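Uncharacterized protein (Bacteroides caccae, PDB 4R4K) is of unknown function but has a cystatin-like fold of the NTF2 clan, which in the crystal holds polyethylene glycol chains in its pockets. Local coordinates at residues A[36-41]-A[51-56]; A[57-62]-A[121-126]. All blocks are in the same frame, centred on the assembly; numbering follows the deposited sequence.

Contact 1: residues A[36-41]-A[51-56]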
ATOM      1  N   THR A  36      -7.401  -8.461  -2.016  1.00 28.14           N
ATOM      2  CA  THR A  36      -8.209  -7.843  -3.067  1.00 26.74           C
ATOM      3  C   THR A  36      -7.386  -7.742  -4.347  1.00 28.28           C
ATOM      4  O   THR A  36      -6.337  -7.097  -4.374  1.00 24.16           O
ATOM      5  CB  THR A  36      -8.705  -6.453  -2.643  1.00 29.24           C
ATOM      6  OG1 THR A  36      -9.420  -6.566  -1.412  1.00 32.31           O
ATOM      7  CG2 THR A  36      -9.622  -5.835  -3.716  1.00 28.95           C
ATOM      8  N   PRO A  37      -7.852  -8.386  -5.432  1.00 27.17           N
ATOM      9  CA  PRO A  37      -7.101  -8.270  -6.677  1.00 24.57           C
ATOM     10  C   PRO A  37      -7.282  -6.900  -7.333  1.00 25.92           C
ATOM     11  O   PRO A  37      -8.129  -6.110  -6.927  1.00 25.70           O
ATOM     12  CB  PRO A  37      -7.718  -9.356  -7.562  1.00 26.22           C
ATOM     13  CG  PRO A  37      -9.119  -9.466  -7.089  1.00 27.70           C
ATOM     14  CD  PRO A  37      -9.081  -9.188  -5.605  1.00 25.89           C
ATOM     15  N   ILE A  38      -6.467  -6.622  -8.334  1.00 27.70           N
ATOM     16  CA  ILE A  38      -6.591  -5.414  -9.118  1.00 27.49           C
ATOM     17  C   ILE A  38      -7.780  -5.628 -10.051  1.00 30.85           C
ATOM     18  O   ILE A  38      -7.805  -6.626 -10.737  1.00 26.73           O
ATOM     19  CB  ILE A  38      -5.285  -5.148  -9.892  1.00 28.71           C
ATOM     20  CG1 ILE A  38      -4.136  -4.848  -8.896  1.00 27.58           C
ATOM     21  CG2 ILE A  38      -5.435  -3.987 -10.867  1.00 25.24           C
ATOM     22  CD1 ILE A  38      -2.745  -5.058  -9.460  1.00 30.61           C
ATOM     23  N   THR A  39      -8.733  -4.694 -10.067  1.00 23.39           N
ATOM     24  CA  THR A  39      -9.921  -4.759 -10.931  1.00 25.80           C
ATOM     25  C   THR A  39      -9.934  -3.561 -11.888  1.00 22.99           C
ATOM     26  O   THR A  39      -9.980  -2.411 -11.459  1.00 26.63           O
ATOM     27  CB  THR A  39     -11.242  -4.720 -10.144  1.00 32.10           C
ATOM     28  OG1 THR A  39     -11.274  -5.804  -9.227  1.00 36.79           O
ATOM     29  CG2 THR A  39     -12.446  -4.846 -11.081  1.00 33.36           C
ATOM     30  N   LEU A  40      -9.930  -3.864 -13.181  1.00 24.26           N
ATOM     31  CA  LEU A  40      -9.932  -2.848 -14.251  1.00 22.81           C
ATOM     32  C   LEU A  40     -11.116  -3.098 -15.240  1.00 23.66           C
ATOM     33  O   LEU A  40     -11.596  -4.227 -15.326  1.00 28.14           O
ATOM     34  CB  LEU A  40      -8.593  -2.926 -14.983  1.00 25.82           C
ATOM     35  CG  LEU A  40      -7.322  -2.861 -14.105  1.00 30.62           C
ATOM     36  CD1 LEU A  40      -6.072  -3.143 -14.923  1.00 31.70           C
ATOM     37  CD2 LEU A  40      -7.167  -1.524 -13.411  1.00 33.67           C
ATOM     38  N   LEU A  41     -11.609  -2.076 -15.945  1.00 28.95           N
ATOM     39  CA  LEU A  41     -12.621  -2.277 -17.017  1.00 30.29           C
ATOM     40  C   LEU A  41     -11.898  -2.627 -18.300  1.00 25.75           C
ATOM     41  O   LEU A  41     -10.952  -1.938 -18.666  1.00 29.29           O
ATOM     42  CB  LEU A  41     -13.455  -1.009 -17.275  1.00 38.37           C
ATOM     43  CG  LEU A  41     -14.911  -0.875 -16.865  1.00 42.70           C
ATOM     44  CD1 LEU A  41     -15.576   0.194 -17.722  1.00 45.43           C
ATOM     45  CD2 LEU A  41     -15.654  -2.191 -16.987  1.00 33.06           C
ATOM     46  N   PHE A  51      -6.859  -8.995 -11.887  1.00 28.13           N
ATOM     47  CA  PHE A  51      -5.504  -9.481 -11.959  1.00 25.90           C
ATOM     48  C   PHE A  51      -5.016  -9.653 -10.520  1.00 24.14           C
ATOM     49  O   PHE A  51      -5.192  -8.754  -9.708  1.00 25.46           O
ATOM     50  CB  PHE A  51      -4.613  -8.467 -12.670  1.00 29.36           C
ATOM     51  CG  PHE A  51      -5.069  -8.121 -14.054  1.00 27.55           C
ATOM     52  CD1 PHE A  51      -6.074  -7.174 -14.284  1.00 28.45           C
ATOM     53  CD2 PHE A  51      -4.508  -8.760 -15.140  1.00 30.13           C
ATOM     54  CE1 PHE A  51      -6.495  -6.895 -15.585  1.00 33.17           C
ATOM     55  CE2 PHE A  51      -4.934  -8.488 -16.436  1.00 31.81           C
ATOM     56  CZ  PHE A  51      -5.918  -7.546 -16.659  1.00 31.39           C
ATOM     57  N   PRO A  52      -4.393 -10.797 -10.209  1.00 27.18           N
ATOM     58  CA  PRO A  52      -3.912 -11.000  -8.838  1.00 25.49           C
ATOM     59  C   PRO A  52      -2.894  -9.938  -8.448  1.00 25.24           C
ATOM     60  O   PRO A  52      -2.036  -9.582  -9.250  1.00 24.68           O
ATOM     61  CB  PRO A  52      -3.230 -12.371  -8.891  1.00 28.53           C
ATOM     62  CG  PRO A  52      -3.841 -13.058 -10.064  1.00 35.03           C
ATOM     63  CD  PRO A  52      -4.151 -11.978 -11.059  1.00 32.29           C
ATOM     64  N   PHE A  53      -2.982  -9.453  -7.218  1.00 23.27           N
ATOM     65  CA  PHE A  53      -2.033  -8.467  -6.732  1.00 22.84           C
ATOM     66  C   PHE A  53      -0.849  -9.227  -6.135  1.00 21.71           C
ATOM     67  O   PHE A  53      -0.837  -9.580  -4.966  1.00 21.10           O
ATOM     68  CB  PHE A  53      -2.710  -7.545  -5.725  1.00 23.50           C
ATOM     69  CG  PHE A  53      -2.006  -6.219  -5.521  1.00 22.41           C
ATOM     70  CD1 PHE A  53      -0.630  -6.077  -5.684  1.00 22.67           C
ATOM     71  CD2 PHE A  53      -2.732  -5.130  -5.108  1.00 22.33           C
ATOM     72  CE1 PHE A  53      -0.005  -4.859  -5.467  1.00 21.33           C
ATOM     73  CE2 PHE A  53      -2.111  -3.916  -4.882  1.00 25.08           C
ATOM     74  CZ  PHE A  53      -0.747  -3.776  -5.073  1.00 22.83           C
ATOM     75  N   THR A  54       0.144  -9.467  -6.977  1.00 22.66           N
ATOM     76  CA  THR A  54       1.276 -10.312  -6.663  1.00 23.35           C
ATOM     77  C   THR A  54       2.551  -9.481  -6.470  1.00 23.44           C
ATOM     78  O   THR A  54       2.550  -8.254  -6.630  1.00 23.59           O
ATOM     79  CB  THR A  54       1.505 -11.317  -7.805  1.00 29.66           C
ATOM     80  OG1 THR A  54       1.556 -10.603  -9.038  1.00 32.63           O
ATOM     81  CG2 THR A  54       0.380 -12.324  -7.865  1.00 31.93           C
ATOM     82  N   LYS A  55       3.624 -10.164  -6.077  1.00 22.78           N
ATOM     83  CA  LYS A  55       4.864  -9.497  -5.668  1.00 25.59           C
ATOM     84  C   LYS A  55       5.423  -8.585  -6.737  1.00 23.35           C
ATOM     85  O   LYS A  55       5.905  -7.490  -6.437  1.00 23.41           O
ATOM     86  CB  LYS A  55       5.917 -10.526  -5.269  1.00 28.12           C
ATOM     87  CG  LYS A  55       7.213  -9.915  -4.768  1.00 35.63           C
ATOM     88  CD  LYS A  55       8.308 -10.951  -4.572  1.00 50.58           C
ATOM     89  CE  LYS A  55       9.659 -10.261  -4.401  1.00 63.61           C
ATOM     90  NZ  LYS A  55      10.814 -11.200  -4.399  1.00 64.13           N
ATOM     91  N   GLU A  56       5.358  -9.015  -7.985  1.00 22.32           N
ATOM     92  CA  GLU A  56       5.939  -8.210  -9.058  1.00 24.22           C
ATOM     93  C   GLU A  56       5.198  -6.865  -9.243  1.00 24.33           C
ATOM     94  O   GLU A  56       5.743  -5.947  -9.824  1.00 23.69           O
ATOM     95  CB  GLU A  56       6.058  -9.008 -10.372  1.00 28.08           C
ATOM     96  CG  GLU A  56       4.875  -8.894 -11.305  1.00 34.04           C
ATOM     97  CD  GLU A  56       3.686  -9.725 -10.871  1.00 33.61           C
ATOM     98  OE1 GLU A  56       3.718 -10.283  -9.754  1.00 33.21           O
ATOM     99  OE2 GLU A  56       2.708  -9.808 -11.656  1.00 35.41           O
TER
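The open end of a β-hairpin made by strands 38-41 and 48-51 is closed by Ile38 and Phe51, an antiparallel hydrogen-bonded pair. Two backbone bonds define it. Ile38 N donates to Phe51 O at 2.8 Å, and Phe51 N returns the bond to Ile38 O, also at 2.8 Å, with N-H...O angles of 146° and 157°. Beyond this pair Pro37 brings CB to 3.4 Å from Phe51 O, so the same carbonyl is met by an N-H and by a proline methylene. Ile38 and Phe51 direct their side chains to one face of the small sheet, CB to CB at 4.4 Å. Leu40 joins Phe51 there: its CD1 reaches Phe51 CE1 at 3.8 Å, coming obliquely to the ring, and the two side chains cross at about a right angle. Leu135 of helix 135-152 touches both Leu40 and Phe51, which shows that this face is turned toward the long helix. The other branch of the contact runs past Pro52 to Phe53. With chi1 of -65°, Ile38 CG1 stands anti to its own carbonyl carbon and comes to 4.0 Å from Phe53 CD2. From there CD1 sits over one face of the Phe53 ring, 4.2 Å above its plane and offset toward the rim, while Thr36 O lies at the ring's edge. Past the bridge Phe53 also makes a backbone hydrogen bond with Leu34, one more link beyond the pair, and Thr36 OG1 is bound by Asp120 OD2. The antiparallel pair at the base of the two strands, with Ile38 and Phe51 on one face, is that of a β-hairpin, here set against the start of helix 135-152 in a cystatin-like domain.

Contact 2: residues A[57-62]-A[121-126]; sequences KWPLLD and CYTGWY. With PEU (2,5,8,11,14,17,20,23,26,29,32,35,38,41,44,47,50,53,56,59,62,65,68,71,74,77,80-heptacosaoxadooctacontan-82-ol), chain H; PEU (2,5,8,11,14,17,20,23,26,29,32,35,38,41,44,47,50,53,56,59,62,65,68,71,74,77,80-heptacosaoxadooctacontan-82-ol), chain J.
Pro59 is the knob of this contact, and its CG enters a shallow hollow walled by Thr123, Trp125 and Tyr126. The closest wall is Trp125, whose CD1 lies 3.8 Å from Pro59 CG, which approaches the indole obliquely; the proline ring and the indole run alongside in opposed senses. Thr123 CG2 stands 4.2 Å from Pro59 CG, and Tyr126 CE2 completes the hollow at somewhat longer range. One rim of the hollow is pinned by a polar bond: Tyr126 OH donates to Lys57 O at 2.6 Å, in the carbonyl plane and on a lone pair, with a C=O...O angle of 121°. Behind Pro59 the Trp58 indole forms a second bump. Trp58 CG stands anti to the backbone N (chi1 179°), and the ring beyond it meets Cys121 edge-on, CZ3 to CB at 3.6 Å, while the Cys121 sulfur makes an oblique sulfur-aromatic contact. Trp58 NE1 is hydrogen-bonded to Gln26 OE1. The hollow lies where edge strand 116-123 of the five-stranded antiparallel sheet gives way to a 3-10 turn; there Thr123 OG1 accepts from Trp125 N at 3.2 Å, an ST turn that probably helps fix the backbone carrying the indole. The spot, consistent with the pocket of NTF2-like folds, is occupied in the crystal by a polyethylene glycol chain. The glycol carbon CCR of PEU chain H lies 3.6 Å above one face of the Trp125 ring, and Leu61 CD2 borders the same chain. An alanine in place of Trp125 would probably open a gap beside Pro59 CG and leave the glycol without the flat surface it lies on. Trp125 NE1, buried with no partner in the model, is 3.6 Å from the glycol carbon CDC, and Val142 of helix 135-152 also touches the indole.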
ATOM      1  N   LYS A  57       3.959  -6.762  -8.782  1.00 23.00           N
ATOM      2  CA  LYS A  57       3.172  -5.537  -8.895  1.00 21.54           C
ATOM      3  C   LYS A  57       3.304  -4.593  -7.703  1.00 20.52           C
ATOM      4  O   LYS A  57       2.857  -3.459  -7.767  1.00 18.91           O
ATOM      5  CB  LYS A  57       1.691  -5.890  -9.093  1.00 21.74           C
ATOM      6  CG  LYS A  57       1.424  -6.682 -10.373  1.00 24.90           C
ATOM      7  CD  LYS A  57      -0.063  -6.864 -10.625  1.00 25.55           C
ATOM      8  CE  LYS A  57      -0.325  -7.754 -11.830  1.00 25.77           C
ATOM      9  NZ  LYS A  57      -0.080  -9.194 -11.533  1.00 30.49           N
ATOM     10  N   TRP A  58       3.900  -5.065  -6.613  1.00 21.06           N
ATOM     11  CA  TRP A  58       3.951  -4.298  -5.368  1.00 18.81           C
ATOM     12  C   TRP A  58       4.806  -3.030  -5.432  1.00 18.35           C
ATOM     13  O   TRP A  58       5.992  -3.116  -5.688  1.00 18.82           O
ATOM     14  CB  TRP A  58       4.500  -5.172  -4.230  1.00 19.60           C
ATOM     15  CG  TRP A  58       4.600  -4.454  -2.925  1.00 16.68           C
ATOM     16  CD1 TRP A  58       5.743  -4.018  -2.300  1.00 17.01           C
ATOM     17  CD2 TRP A  58       3.502  -4.055  -2.097  1.00 16.68           C
ATOM     18  NE1 TRP A  58       5.418  -3.366  -1.126  1.00 18.09           N
ATOM     19  CE2 TRP A  58       4.050  -3.369  -0.980  1.00 16.73           C
ATOM     20  CE3 TRP A  58       2.109  -4.185  -2.207  1.00 17.99           C
ATOM     21  CZ2 TRP A  58       3.254  -2.843   0.025  1.00 17.61           C
ATOM     22  CZ3 TRP A  58       1.325  -3.666  -1.197  1.00 20.81           C
ATOM     23  CH2 TRP A  58       1.900  -3.008  -0.098  1.00 20.73           C
ATOM     24  N   PRO A  59       4.199  -1.858  -5.169  1.00 16.11           N
ATOM     25  CA  PRO A  59       5.010  -0.648  -4.966  1.00 18.51           C
ATOM     26  C   PRO A  59       5.541  -0.559  -3.539  1.00 19.94           C
ATOM     27  O   PRO A  59       4.752  -0.476  -2.599  1.00 19.62           O
ATOM     28  CB  PRO A  59       4.015   0.506  -5.229  1.00 17.70           C
ATOM     29  CG  PRO A  59       2.750  -0.155  -5.722  1.00 21.58           C
ATOM     30  CD  PRO A  59       2.774  -1.533  -5.155  1.00 18.24           C
ATOM     31  N   LEU A  60       6.859  -0.489  -3.394  1.00 18.20           N
ATOM     32  CA  LEU A  60       7.473  -0.374  -2.095  1.00 17.52           C
ATOM     33  C   LEU A  60       7.076   0.929  -1.400  1.00 16.75           C
ATOM     34  O   LEU A  60       7.112   2.000  -2.017  1.00 18.85           O
ATOM     35  CB  LEU A  60       8.992  -0.513  -2.225  1.00 17.12           C
ATOM     36  CG  LEU A  60       9.482  -1.910  -2.650  1.00 17.43           C
ATOM     37  CD1 LEU A  60      10.899  -1.848  -3.192  1.00 16.34           C
ATOM     38  CD2 LEU A  60       9.416  -2.905  -1.504  1.00 19.21           C
ATOM     39  N   LEU A  61       6.726   0.798  -0.121  1.00 17.40           N
ATOM     40  CA  LEU A  61       6.240   1.905   0.710  1.00 17.68           C
ATOM     41  C   LEU A  61       7.339   2.436   1.620  1.00 17.41           C
ATOM     42  O   LEU A  61       8.012   1.666   2.298  1.00 16.54           O
ATOM     43  CB  LEU A  61       5.092   1.428   1.580  1.00 18.00           C
ATOM     44  CG  LEU A  61       3.861   1.028   0.778  1.00 19.39           C
ATOM     45  CD1 LEU A  61       2.845   0.414   1.713  1.00 22.99           C
ATOM     46  CD2 LEU A  61       3.267   2.199   0.002  1.00 26.92           C
ATOM     47  N   ASP A  62       7.553   3.751   1.589  1.00 16.49           N
ATOM     48  CA  ASP A  62       8.593   4.364   2.402  1.00 16.54           C
ATOM     49  C   ASP A  62       8.057   5.033   3.650  1.00 20.50           C
ATOM     50  O   ASP A  62       6.847   5.103   3.845  1.00 18.92           O
ATOM     51  CB  ASP A  62       9.461   5.300   1.551  1.00 21.36           C
ATOM     52  CG  ASP A  62       8.760   6.561   1.102  1.00 29.34           C
ATOM     53  OD1 ASP A  62       7.693   6.935   1.639  1.00 24.74           O
ATOM     54  OD2 ASP A  62       9.317   7.226   0.196  1.00 34.01           O
ATOM     55  N   CYS A 121      -4.005  -4.321   0.106  1.00 20.55           N
ATOM     56  CA  CYS A 121      -3.645  -2.977  -0.273  1.00 22.96           C
ATOM     57  C   CYS A 121      -4.467  -2.550  -1.486  1.00 23.48           C
ATOM     58  O   CYS A 121      -4.704  -3.343  -2.401  1.00 22.62           O
ATOM     59  CB  CYS A 121      -2.165  -2.896  -0.590  1.00 22.19           C
ATOM     60  SG  CYS A 121      -1.591  -1.293  -1.218  1.00 24.37           S
ATOM     61  N   TYR A 122      -4.952  -1.320  -1.421  1.00 22.09           N
ATOM     62  CA  TYR A 122      -5.463  -0.607  -2.571  1.00 21.17           C
ATOM     63  C   TYR A 122      -4.450   0.484  -2.839  1.00 19.41           C
ATOM     64  O   TYR A 122      -4.068   1.222  -1.926  1.00 18.57           O
ATOM     65  CB  TYR A 122      -6.840   0.025  -2.307  1.00 21.38           C
ATOM     66  CG  TYR A 122      -7.202   0.960  -3.433  1.00 21.72           C
ATOM     67  CD1 TYR A 122      -7.668   0.454  -4.659  1.00 27.18           C
ATOM     68  CD2 TYR A 122      -7.011   2.332  -3.313  1.00 22.45           C
ATOM     69  CE1 TYR A 122      -7.959   1.298  -5.721  1.00 25.97           C
ATOM     70  CE2 TYR A 122      -7.301   3.194  -4.364  1.00 24.11           C
ATOM     71  CZ  TYR A 122      -7.765   2.670  -5.571  1.00 25.18           C
ATOM     72  OH  TYR A 122      -8.060   3.490  -6.619  1.00 27.75           O
ATOM     73  N   THR A 123      -3.991   0.578  -4.074  1.00 22.51           N
ATOM     74  CA  THR A 123      -3.152   1.702  -4.474  1.00 21.33           C
ATOM     75  C   THR A 123      -3.623   2.349  -5.758  1.00 22.42           C
ATOM     76  O   THR A 123      -3.978   1.664  -6.720  1.00 20.70           O
ATOM     77  CB  THR A 123      -1.670   1.304  -4.577  1.00 23.65           C
ATOM     78  OG1 THR A 123      -0.920   2.403  -5.113  1.00 26.16           O
ATOM     79  CG2 THR A 123      -1.468   0.102  -5.462  1.00 24.41           C
ATOM     80  N   GLY A 124      -3.626   3.680  -5.766  1.00 22.97           N
ATOM     81  CA  GLY A 124      -3.973   4.440  -6.961  1.00 22.65           C
ATOM     82  C   GLY A 124      -3.072   4.161  -8.160  1.00 22.75           C
ATOM     83  O   GLY A 124      -3.400   4.555  -9.252  1.00 30.25           O
ATOM     84  N   TRP A 125      -1.903   3.544  -7.959  1.00 24.97           N
ATOM     85  CA  TRP A 125      -1.082   3.096  -9.108  1.00 23.89           C
ATOM     86  C   TRP A 125      -1.905   2.207 -10.049  1.00 26.75           C
ATOM     87  O   TRP A 125      -1.707   2.238 -11.256  1.00 25.89           O
ATOM     88  CB  TRP A 125       0.136   2.306  -8.641  1.00 27.94           C
ATOM     89  CG  TRP A 125       1.345   3.085  -8.290  1.00 25.96           C
ATOM     90  CD1 TRP A 125       1.841   3.300  -7.041  1.00 29.16           C
ATOM     91  CD2 TRP A 125       2.277   3.693  -9.207  1.00 27.04           C
ATOM     92  NE1 TRP A 125       2.999   4.022  -7.130  1.00 30.83           N
ATOM     93  CE2 TRP A 125       3.285   4.275  -8.445  1.00 29.56           C
ATOM     94  CE3 TRP A 125       2.344   3.803 -10.598  1.00 29.49           C
ATOM     95  CZ2 TRP A 125       4.360   4.964  -9.027  1.00 32.64           C
ATOM     96  CZ3 TRP A 125       3.403   4.505 -11.182  1.00 31.50           C
ATOM     97  CH2 TRP A 125       4.390   5.068 -10.393  1.00 33.08           C
ATOM     98  N   TYR A 126      -2.783   1.401  -9.459  1.00 21.51           N
ATOM     99  CA  TYR A 126      -3.658   0.518 -10.172  1.00 23.63           C
ATOM    100  C   TYR A 126      -5.133   0.868  -9.947  1.00 26.97           C
ATOM    101  O   TYR A 126      -5.982   0.001  -9.737  1.00 31.41           O
ATOM    102  CB  TYR A 126      -3.386  -0.917  -9.774  1.00 23.44           C
ATOM    103  CG  TYR A 126      -1.928  -1.321  -9.856  1.00 21.44           C
ATOM    104  CD1 TYR A 126      -1.248  -1.275 -11.047  1.00 23.83           C
ATOM    105  CD2 TYR A 126      -1.239  -1.738  -8.734  1.00 22.68           C
ATOM    106  CE1 TYR A 126       0.078  -1.641 -11.111  1.00 22.69           C
ATOM    107  CE2 TYR A 126       0.095  -2.104  -8.779  1.00 19.55           C
ATOM    108  CZ  TYR A 126       0.751  -2.049  -9.965  1.00 20.17           C
ATOM    109  OH  TYR A 126       2.058  -2.435 -10.030  1.00 21.97           O
TER
HETATM  110  OCP PEU H 204       0.468   8.395 -10.235  1.00 69.77           O
HETATM  111  CCQ PEU H 204       0.980   7.115  -9.870  1.00 63.97           C
HETATM  112  CCR PEU H 204       0.320   6.645  -8.579  1.00 64.08           C
HETATM  113  OCS PEU H 204       0.537   7.602  -7.540  1.00 65.03           O
HETATM  114  CCT PEU H 204      -0.672   8.060  -6.912  1.00 59.68           C
HETATM  115  CCU PEU H 204      -1.245   6.995  -5.981  1.00 48.08           C
HETATM  116  OCV PEU H 204      -0.222   6.595  -5.072  1.00 52.21           O
HETATM  117  CCW PEU H 204      -0.693   5.850  -3.956  1.00 52.26           C
HETATM  118  CCX PEU H 204       0.465   5.033  -3.406  1.00 53.99           C
HETATM  119  OCY PEU H 204       1.580   5.859  -3.052  1.00 56.25           O
HETATM  120  CCZ PEU H 204       2.687   5.149  -2.467  1.00 59.33           C
HETATM  121  CDA PEU H 204       3.450   4.293  -3.482  1.00 53.89           C
HETATM  122  ODB PEU H 204       4.856   4.533  -3.419  1.00 65.31           O
HETATM  123  CDC PEU H 204       5.479   4.776  -4.685  1.00 61.82           C
HETATM  124  CDD PEU H 204       5.113   6.184  -5.160  1.00 66.55           C
HETATM  125  ODE PEU H 204       6.043   6.651  -6.141  1.00 64.90           O
HETATM  126  OCV PEU J 206      14.295  10.824  -5.707  1.00 59.91           O
HETATM  127  CCW PEU J 206      13.566   9.608  -5.660  1.00 59.16           C
HETATM  128  CCX PEU J 206      13.581   9.026  -4.259  1.00 64.56           C
HETATM  129  OCY PEU J 206      12.458   8.148  -4.164  1.00 70.44           O
HETATM  130  CCZ PEU J 206      12.761   6.751  -4.163  1.00 58.71           C
HETATM  131  CDA PEU J 206      12.008   6.146  -2.992  1.00 57.20           C
HETATM  132  ODB PEU J 206      12.691   6.486  -1.793  1.00 64.55           O
HETATM  133  CDC PEU J 206      11.887   6.527  -0.608  1.00 48.08           C
HETATM  134  CDD PEU J 206      12.322   7.668   0.317  1.00 52.31           C
HETATM  135  ODE PEU J 206      12.676   7.167   1.617  1.00 48.22           O

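How the contacts relate
After helices 12-21 and 23-28, the chain enters contact 1, which closes the short hairpin loop between 41 and 51. Contact 2 opens one residue later, at Lys57, and spans 58 residues that include four whole strands of the main sheet and the start of strand 116-123. The two loops therefore follow in series, neither nested nor crossed. Their centres lie about 11 Å apart, yet they touch directly: Ile38 CD1 packs against Lys57 CD at 3.4 Å and Tyr126 CD2 at 3.7 Å, and Lys57 NZ makes a probable hydrogen bond to Pro52 O. Through these touches the hairpin, the segment 51-62 and the end of the five-stranded sheet are tied together.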